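Local structure of ParM protein (Staphylococcus aureus, 3JS6) at residues L9-G14 with K93-C98; S272-V277 with F305-H310. The protein forms actin-like filaments that probably drive segregation of the staphylococcal plasmid pSK41. All blocks are in the same frame, centred on the assembly; numbering follows the deposited sequence.

In the fold
Starting from the N terminus, strand 4-11 ends within segment 9-14 and runs out into a loop at 12-14, and contact 1 then closes a loop of 78 residues, rich in strand, when helix 90-104 packs back on this first strand. The tie lies within the N-terminal actin-like domain, near the centre of the chain. Contact 2 opens only later, in the C-terminal MreB-like region, where helix 263-284 and helix 301-311 meet across 27 intervening residues that include strand 293-297. The two loops follow in series, neither nested nor crossed. The centres of contacts 1 and 2 lie about 32 Å apart. Helix 325-342, which comes after contact 2, returns to touch Asp10 on the strand of contact 1.

Contact 1. Residues L9-G14 with K93-C98; sequences LDFGNG and KDLVEC
Phe11, at the end of strand 4-11, presents its ring to Val96 and Leu95 of helix 90-104 in a wholly apolar, buried contact. Its CG lies beside the backbone N and opposite the carbonyl carbon (chi1 -62°), which carries the ring off the strand toward the helix. Val96 comes over one face: its CG2 sits 3.9 Å above the ring plane, displaced toward the rim, in a CH-pi contact measuring 4.2 Å from CG2 to the Phe11 ring centroid. At the far end of the ring Phe11 CZ lies 3.9 Å from Val96 CG2, and the helix backbone comes equally near, with Phe11 CE2 3.9 Å from Val96 CA. With CG1 of Val96 anti to its backbone N (chi1 171°), the other methyl, CG2, is the branch that meets the phenyl group, and the two side chains cross at about a right angle. Leu95 makes a smaller contribution. It runs past Phe11 in the opposite direction and brings CD2 obliquely to within 4.0 Å of Phe11 CD2.

Phe11 is also the centre of an inverse gamma turn, with a weak bond of 3.2 Å from Gly12 N to Asp10 O, which places the ring where the strand gives way to the loop. The sequence and position of this strand and turn, Asp-Phe-Gly-Asn-Gly, are consistent with the first phosphate-binding segment of the actin superfamily.

Around the contact, Phe92 packs edge-to-face with Phe11, and Phe133 of helix 128-137 adds another aromatic neighbour. Leu137 of that helix touches Val96, while Leu95 leans on Phe66 of strand 64-66; helix 90-104 is thus packed against the sheet and against helix 128-137.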
ATOM      1  N   LEU A   9      -0.088  -7.207   3.989  1.00 18.30           N
ATOM      2  CA  LEU A   9      -0.126  -5.829   4.488  1.00 21.73           C
ATOM      3  C   LEU A   9       0.740  -4.923   3.652  1.00 20.43           C
ATOM      4  O   LEU A   9       1.795  -5.332   3.184  1.00 22.27           O
ATOM      5  CB  LEU A   9       0.376  -5.783   5.926  1.00 20.73           C
ATOM      6  CG  LEU A   9      -0.602  -6.293   6.987  1.00 20.89           C
ATOM      7  CD1 LEU A   9       0.124  -6.508   8.339  1.00 20.64           C
ATOM      8  CD2 LEU A   9      -1.744  -5.255   7.135  1.00 19.36           C
ATOM      9  N   ASP A  10       0.295  -3.683   3.487  1.00 21.77           N
ATOM     10  CA  ASP A  10       1.040  -2.709   2.686  1.00 20.48           C
ATOM     11  C   ASP A  10       1.010  -1.402   3.460  1.00 21.57           C
ATOM     12  O   ASP A  10      -0.025  -0.722   3.475  1.00 20.84           O
ATOM     13  CB  ASP A  10       0.320  -2.538   1.352  1.00 18.82           C
ATOM     14  CG  ASP A  10       1.016  -1.538   0.414  1.00 26.79           C
ATOM     15  OD1 ASP A  10       2.076  -0.978   0.771  1.00 28.87           O
ATOM     16  OD2 ASP A  10       0.493  -1.334  -0.702  1.00 28.76           O
ATOM     17  N   PHE A  11       2.113  -1.068   4.120  1.00 17.72           N
ATOM     18  CA  PHE A  11       2.187   0.160   4.905  1.00 24.36           C
ATOM     19  C   PHE A  11       2.736   1.274   4.023  1.00 29.63           C
ATOM     20  O   PHE A  11       3.908   1.616   4.090  1.00 33.14           O
ATOM     21  CB  PHE A  11       3.080  -0.046   6.127  1.00 25.85           C
ATOM     22  CG  PHE A  11       2.570  -1.104   7.067  1.00 25.64           C
ATOM     23  CD1 PHE A  11       3.016  -2.423   6.969  1.00 23.07           C
ATOM     24  CD2 PHE A  11       1.610  -0.786   8.022  1.00 22.49           C
ATOM     25  CE1 PHE A  11       2.505  -3.419   7.818  1.00 21.66           C
ATOM     26  CE2 PHE A  11       1.088  -1.778   8.880  1.00 26.01           C
ATOM     27  CZ  PHE A  11       1.541  -3.095   8.770  1.00 19.49           C
ATOM     28  N   GLY A  12       1.871   1.835   3.197  1.00 41.26           N
ATOM     29  CA  GLY A  12       2.308   2.858   2.272  1.00 48.32           C
ATOM     30  C   GLY A  12       2.226   4.305   2.689  1.00 54.67           C
ATOM     31  O   GLY A  12       1.999   4.655   3.859  1.00 49.97           O
ATOM     32  N   ASN A  13       2.457   5.138   1.679  1.00 61.04           N
ATOM     33  CA  ASN A  13       2.419   6.586   1.773  1.00 62.40           C
ATOM     34  C   ASN A  13       1.572   7.069   2.943  1.00 58.15           C
ATOM     35  O   ASN A  13       2.048   7.172   4.076  1.00 63.48           O
ATOM     36  CB  ASN A  13       1.857   7.144   0.457  1.00 65.48           C
ATOM     37  CG  ASN A  13       0.935   6.145  -0.258  1.00 67.21           C
ATOM     38  OD1 ASN A  13       0.062   5.521   0.366  1.00 63.45           O
ATOM     39  ND2 ASN A  13       1.126   5.997  -1.572  1.00 60.05           N
ATOM     40  N   GLY A  14       0.313   7.364   2.650  1.00 52.21           N
ATOM     41  CA  GLY A  14      -0.599   7.834   3.670  1.00 47.26           C
ATOM     42  C   GLY A  14      -1.696   6.846   4.018  1.00 38.17           C
ATOM     43  O   GLY A  14      -2.572   7.170   4.814  1.00 28.14           O
ATOM     44  N   LYS A  93       5.107   1.470  15.066  1.00 19.21           N
ATOM     45  CA  LYS A  93       4.980   0.179  15.726  1.00 24.96           C
ATOM     46  C   LYS A  93       3.541  -0.070  16.158  1.00 20.64           C
ATOM     47  O   LYS A  93       3.054  -1.189  16.037  1.00 19.40           O
ATOM     48  CB  LYS A  93       5.926   0.082  16.923  1.00 27.65           C
ATOM     49  CG  LYS A  93       7.382  -0.009  16.478  1.00 38.60           C
ATOM     50  CD  LYS A  93       8.338  -0.312  17.618  1.00 42.44           C
ATOM     51  CE  LYS A  93       8.647   0.902  18.452  1.00 48.14           C
ATOM     52  NZ  LYS A  93       9.728   0.562  19.416  1.00 52.22           N
ATOM     53  N   ASP A  94       2.858   0.964  16.653  1.00 22.00           N
ATOM     54  CA  ASP A  94       1.469   0.805  17.085  1.00 21.68           C
ATOM     55  C   ASP A  94       0.569   0.551  15.866  1.00 19.97           C
ATOM     56  O   ASP A  94      -0.360  -0.262  15.925  1.00 23.27           O
ATOM     57  CB  ASP A  94       0.981   2.053  17.841  1.00 19.35           C
ATOM     58  CG  ASP A  94       1.612   2.193  19.241  1.00 34.59           C
ATOM     59  OD1 ASP A  94       1.527   3.292  19.831  1.00 31.31           O
ATOM     60  OD2 ASP A  94       2.180   1.208  19.766  1.00 35.83           O
ATOM     61  N   LEU A  95       0.841   1.258  14.774  1.00 19.68           N
ATOM     62  CA  LEU A  95       0.096   1.097  13.537  1.00 23.52           C
ATOM     63  C   LEU A  95       0.188  -0.381  13.079  1.00 22.93           C
ATOM     64  O   LEU A  95      -0.806  -0.990  12.672  1.00 22.53           O
ATOM     65  CB  LEU A  95       0.680   1.988  12.449  1.00 23.41           C
ATOM     66  CG  LEU A  95       0.059   1.842  11.041  1.00 25.37           C
ATOM     67  CD1 LEU A  95      -1.387   2.385  11.043  1.00 28.13           C
ATOM     68  CD2 LEU A  95       0.905   2.619  10.026  1.00 24.81           C
ATOM     69  N   VAL A  96       1.387  -0.945  13.136  1.00 19.12           N
ATOM     70  CA  VAL A  96       1.572  -2.342  12.726  1.00 19.02           C
ATOM     71  C   VAL A  96       0.703  -3.274  13.590  1.00 17.87           C
ATOM     72  O   VAL A  96       0.002  -4.147  13.059  1.00 20.82           O
ATOM     73  CB  VAL A  96       3.063  -2.751  12.817  1.00 17.71           C
ATOM     74  CG1 VAL A  96       3.213  -4.270  12.596  1.00 17.87           C
ATOM     75  CG2 VAL A  96       3.864  -2.006  11.761  1.00 22.38           C
ATOM     76  N   GLU A  97       0.735  -3.097  14.914  1.00 17.81           N
ATOM     77  CA  GLU A  97      -0.093  -3.937  15.790  1.00 17.17           C
ATOM     78  C   GLU A  97      -1.606  -3.804  15.490  1.00 17.36           C
ATOM     79  O   GLU A  97      -2.316  -4.811  15.456  1.00 16.40           O
ATOM     80  CB  GLU A  97       0.135  -3.610  17.277  1.00 24.32           C
ATOM     81  CG  GLU A  97       1.548  -3.876  17.789  1.00 25.44           C
ATOM     82  CD  GLU A  97       1.976  -5.305  17.576  1.00 30.58           C
ATOM     83  OE1 GLU A  97       1.206  -6.203  17.956  1.00 32.10           O
ATOM     84  OE2 GLU A  97       3.075  -5.523  17.024  1.00 37.61           O
ATOM     85  N   CYS A  98      -2.113  -2.578  15.311  1.00 17.86           N
ATOM     86  CA  CYS A  98      -3.550  -2.402  15.004  1.00 22.32           C
ATOM     87  C   CYS A  98      -3.951  -3.006  13.646  1.00 17.50           C
ATOM     88  O   CYS A  98      -5.067  -3.503  13.485  1.00 21.38           O
ATOM     89  CB  CYS A  98      -3.931  -0.913  15.021  1.00 18.91           C
ATOM     90  SG  CYS A  98      -3.715  -0.184  16.662  1.00 27.76           S
TER

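Contact 2. Residues S272-V277 with F305-H310; sequences SLIEEV and FDSLSH
Ile274 meets Ser307 and Leu308 without any ring between them; the flat groups of 305-310 belong to other sides of that helix. Over one face of the Phe305 ring lies Ser309 OG, 3.4 Å above the plane and shifted toward the rim. The His310 imidazole has the Asp306 carbonyl at its edge, nearly in its plane, and His310 ND1 donates to Asp306 O over a short 2.6 Å (N-H...O 150°). Seen from the acceptor, the donor stands 44° out of the carbonyl plane.

Helices 263-284 and 301-311 pack on the same side of the five-stranded mixed sheet of this actin-like domain: Val277 and Leu308 both rest on Leu189 of strand 185-191, and Leu273 and Leu308 on Phe191. Leu308 further reaches Val296 and Phe316 of the next two strands.

Between the helices the branched side chain of Ile274 does the touching. With its chain extended (chi2 -177°), Ile274 CD1 reaches Ser307 CB, 3.3 Å away and tighter than usual carbon contact, and comes near the backbone N of Leu308. The other branch, Ile274 CG2, lies 3.7 Å from Leu308 CD2, and CD1 of the same isoleucine is more loosely placed against that methyl at 4.2 Å. Ser307 OG is hydrogen-bonded to Gln270 OE1, one turn before Ile274, adding a polar link between the helices beside the tight carbon pair.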
ATOM      1  N   SER A 272       1.137  17.203 -21.310  1.00 45.08           N
ATOM      2  CA  SER A 272       2.526  17.490 -20.971  1.00 47.20           C
ATOM      3  C   SER A 272       3.091  16.477 -19.974  1.00 40.44           C
ATOM      4  O   SER A 272       4.261  16.113 -20.044  1.00 40.59           O
ATOM      5  CB  SER A 272       2.642  18.903 -20.400  1.00 47.55           C
ATOM      6  OG  SER A 272       1.639  19.147 -19.424  1.00 60.62           O
ATOM      7  N   LEU A 273       2.259  16.042 -19.040  1.00 41.67           N
ATOM      8  CA  LEU A 273       2.690  15.067 -18.053  1.00 43.39           C
ATOM      9  C   LEU A 273       3.091  13.787 -18.789  1.00 42.83           C
ATOM     10  O   LEU A 273       4.183  13.253 -18.580  1.00 39.12           O
ATOM     11  CB  LEU A 273       1.552  14.798 -17.069  1.00 38.75           C
ATOM     12  CG  LEU A 273       1.816  13.970 -15.810  1.00 51.97           C
ATOM     13  CD1 LEU A 273       0.800  14.350 -14.750  1.00 51.75           C
ATOM     14  CD2 LEU A 273       1.737  12.485 -16.114  1.00 49.14           C
ATOM     15  N   ILE A 274       2.226  13.317 -19.682  1.00 39.20           N
ATOM     16  CA  ILE A 274       2.515  12.094 -20.410  1.00 42.53           C
ATOM     17  C   ILE A 274       3.706  12.212 -21.348  1.00 46.27           C
ATOM     18  O   ILE A 274       4.485  11.266 -21.500  1.00 44.54           O
ATOM     19  CB  ILE A 274       1.274  11.602 -21.194  1.00 43.63           C
ATOM     20  CG1 ILE A 274       0.171  11.197 -20.206  1.00 43.43           C
ATOM     21  CG2 ILE A 274       1.649  10.433 -22.074  1.00 39.02           C
ATOM     22  CD1 ILE A 274      -1.076  10.632 -20.864  1.00 45.59           C
ATOM     23  N   GLU A 275       3.866  13.366 -21.982  1.00 42.16           N
ATOM     24  CA  GLU A 275       5.002  13.522 -22.881  1.00 39.97           C
ATOM     25  C   GLU A 275       6.284  13.479 -22.057  1.00 27.72           C
ATOM     26  O   GLU A 275       7.281  12.907 -22.461  1.00 34.11           O
ATOM     27  CB  GLU A 275       4.897  14.848 -23.645  1.00 45.53           C
ATOM     28  CG  GLU A 275       6.190  15.287 -24.324  1.00 56.85           C
ATOM     29  CD  GLU A 275       6.533  14.472 -25.561  1.00 65.02           C
ATOM     30  OE1 GLU A 275       6.813  13.261 -25.435  1.00 63.07           O
ATOM     31  OE2 GLU A 275       6.524  15.052 -26.666  1.00 70.89           O
ATOM     32  N   GLU A 276       6.253  14.087 -20.886  1.00 34.92           N
ATOM     33  CA  GLU A 276       7.437  14.086 -20.051  1.00 40.49           C
ATOM     34  C   GLU A 276       7.779  12.673 -19.583  1.00 38.42           C
ATOM     35  O   GLU A 276       8.937  12.250 -19.640  1.00 35.57           O
ATOM     36  CB  GLU A 276       7.236  14.986 -18.829  1.00 37.16           C
ATOM     37  CG  GLU A 276       8.444  14.987 -17.910  1.00 52.80           C
ATOM     38  CD  GLU A 276       8.318  15.995 -16.795  1.00 57.84           C
ATOM     39  OE1 GLU A 276       7.971  17.153 -17.097  1.00 65.43           O
ATOM     40  OE2 GLU A 276       8.574  15.640 -15.626  1.00 57.09           O
ATOM     41  N   VAL A 277       6.772  11.939 -19.128  1.00 31.91           N
ATOM     42  CA  VAL A 277       7.021  10.594 -18.620  1.00 36.90           C
ATOM     43  C   VAL A 277       7.567   9.659 -19.686  1.00 29.07           C
ATOM     44  O   VAL A 277       8.570   8.986 -19.477  1.00 36.20           O
ATOM     45  CB  VAL A 277       5.742   9.982 -17.999  1.00 36.79           C
ATOM     46  CG1 VAL A 277       6.057   8.617 -17.425  1.00 40.34           C
ATOM     47  CG2 VAL A 277       5.210  10.894 -16.903  1.00 34.92           C
ATOM     48  N   PHE A 305      -4.342   6.239 -17.421  1.00 29.69           N
ATOM     49  CA  PHE A 305      -4.265   4.994 -18.196  1.00 32.88           C
ATOM     50  C   PHE A 305      -4.835   5.108 -19.621  1.00 31.35           C
ATOM     51  O   PHE A 305      -4.230   4.634 -20.592  1.00 27.15           O
ATOM     52  CB  PHE A 305      -4.943   3.851 -17.417  1.00 22.82           C
ATOM     53  CG  PHE A 305      -4.872   2.525 -18.115  1.00 31.23           C
ATOM     54  CD1 PHE A 305      -6.027   1.936 -18.642  1.00 31.84           C
ATOM     55  CD2 PHE A 305      -3.647   1.901 -18.318  1.00 20.78           C
ATOM     56  CE1 PHE A 305      -5.966   0.751 -19.371  1.00 29.12           C
ATOM     57  CE2 PHE A 305      -3.567   0.711 -19.047  1.00 26.09           C
ATOM     58  CZ  PHE A 305      -4.734   0.133 -19.581  1.00 26.96           C
ATOM     59  N   ASP A 306      -5.982   5.759 -19.758  1.00 37.74           N
ATOM     60  CA  ASP A 306      -6.577   5.920 -21.079  1.00 41.40           C
ATOM     61  C   ASP A 306      -5.669   6.611 -22.079  1.00 39.40           C
ATOM     62  O   ASP A 306      -5.400   6.078 -23.150  1.00 42.34           O
ATOM     63  CB  ASP A 306      -7.899   6.675 -20.982  1.00 49.37           C
ATOM     64  CG  ASP A 306      -8.941   5.899 -20.218  1.00 51.71           C
ATOM     65  OD1 ASP A 306      -9.029   4.666 -20.442  1.00 53.26           O
ATOM     66  OD2 ASP A 306      -9.671   6.511 -19.405  1.00 63.69           O
ATOM     67  N   SER A 307      -5.176   7.789 -21.736  1.00 40.04           N
ATOM     68  CA  SER A 307      -4.311   8.503 -22.657  1.00 42.81           C
ATOM     69  C   SER A 307      -3.027   7.744 -22.943  1.00 40.85           C
ATOM     70  O   SER A 307      -2.540   7.743 -24.077  1.00 33.98           O
ATOM     71  CB  SER A 307      -4.002   9.893 -22.108  1.00 48.40           C
ATOM     72  OG  SER A 307      -5.198  10.648 -22.019  1.00 55.96           O
ATOM     73  N   LEU A 308      -2.474   7.094 -21.923  1.00 34.27           N
ATOM     74  CA  LEU A 308      -1.247   6.323 -22.114  1.00 32.33           C
ATOM     75  C   LEU A 308      -1.461   5.232 -23.144  1.00 27.68           C
ATOM     76  O   LEU A 308      -0.610   4.997 -24.006  1.00 27.86           O
ATOM     77  CB  LEU A 308      -0.791   5.698 -20.785  1.00 32.65           C
ATOM     78  CG  LEU A 308      -0.172   6.716 -19.828  1.00 26.91           C
ATOM     79  CD1 LEU A 308      -0.006   6.151 -18.410  1.00 25.55           C
ATOM     80  CD2 LEU A 308       1.149   7.130 -20.398  1.00 22.05           C
ATOM     81  N   SER A 309      -2.609   4.570 -23.050  1.00 29.59           N
ATOM     82  CA  SER A 309      -2.945   3.482 -23.955  1.00 36.24           C
ATOM     83  C   SER A 309      -3.017   3.912 -25.414  1.00 47.76           C
ATOM     84  O   SER A 309      -2.792   3.103 -26.307  1.00 47.87           O
ATOM     85  CB  SER A 309      -4.275   2.851 -23.542  1.00 39.46           C
ATOM     86  OG  SER A 309      -4.116   2.032 -22.394  1.00 43.45           O
ATOM     87  N   HIS A 310      -3.331   5.183 -25.656  1.00 50.57           N
ATOM     88  CA  HIS A 310      -3.415   5.695 -27.018  1.00 55.37           C
ATOM     89  C   HIS A 310      -2.070   6.265 -27.422  1.00 59.13           C
ATOM     90  O   HIS A 310      -1.808   6.505 -28.596  1.00 61.83           O
ATOM     91  CB  HIS A 310      -4.498   6.778 -27.128  1.00 59.47           C
ATOM     92  CG  HIS A 310      -5.882   6.281 -26.834  1.00 63.13           C
ATOM     93  ND1 HIS A 310      -6.376   6.162 -25.552  1.00 68.09           N
ATOM     94  CD2 HIS A 310      -6.852   5.816 -27.654  1.00 62.64           C
ATOM     95  CE1 HIS A 310      -7.590   5.643 -25.593  1.00 60.61           C
ATOM     96  NE2 HIS A 310      -7.902   5.423 -26.857  1.00 67.25           N
TER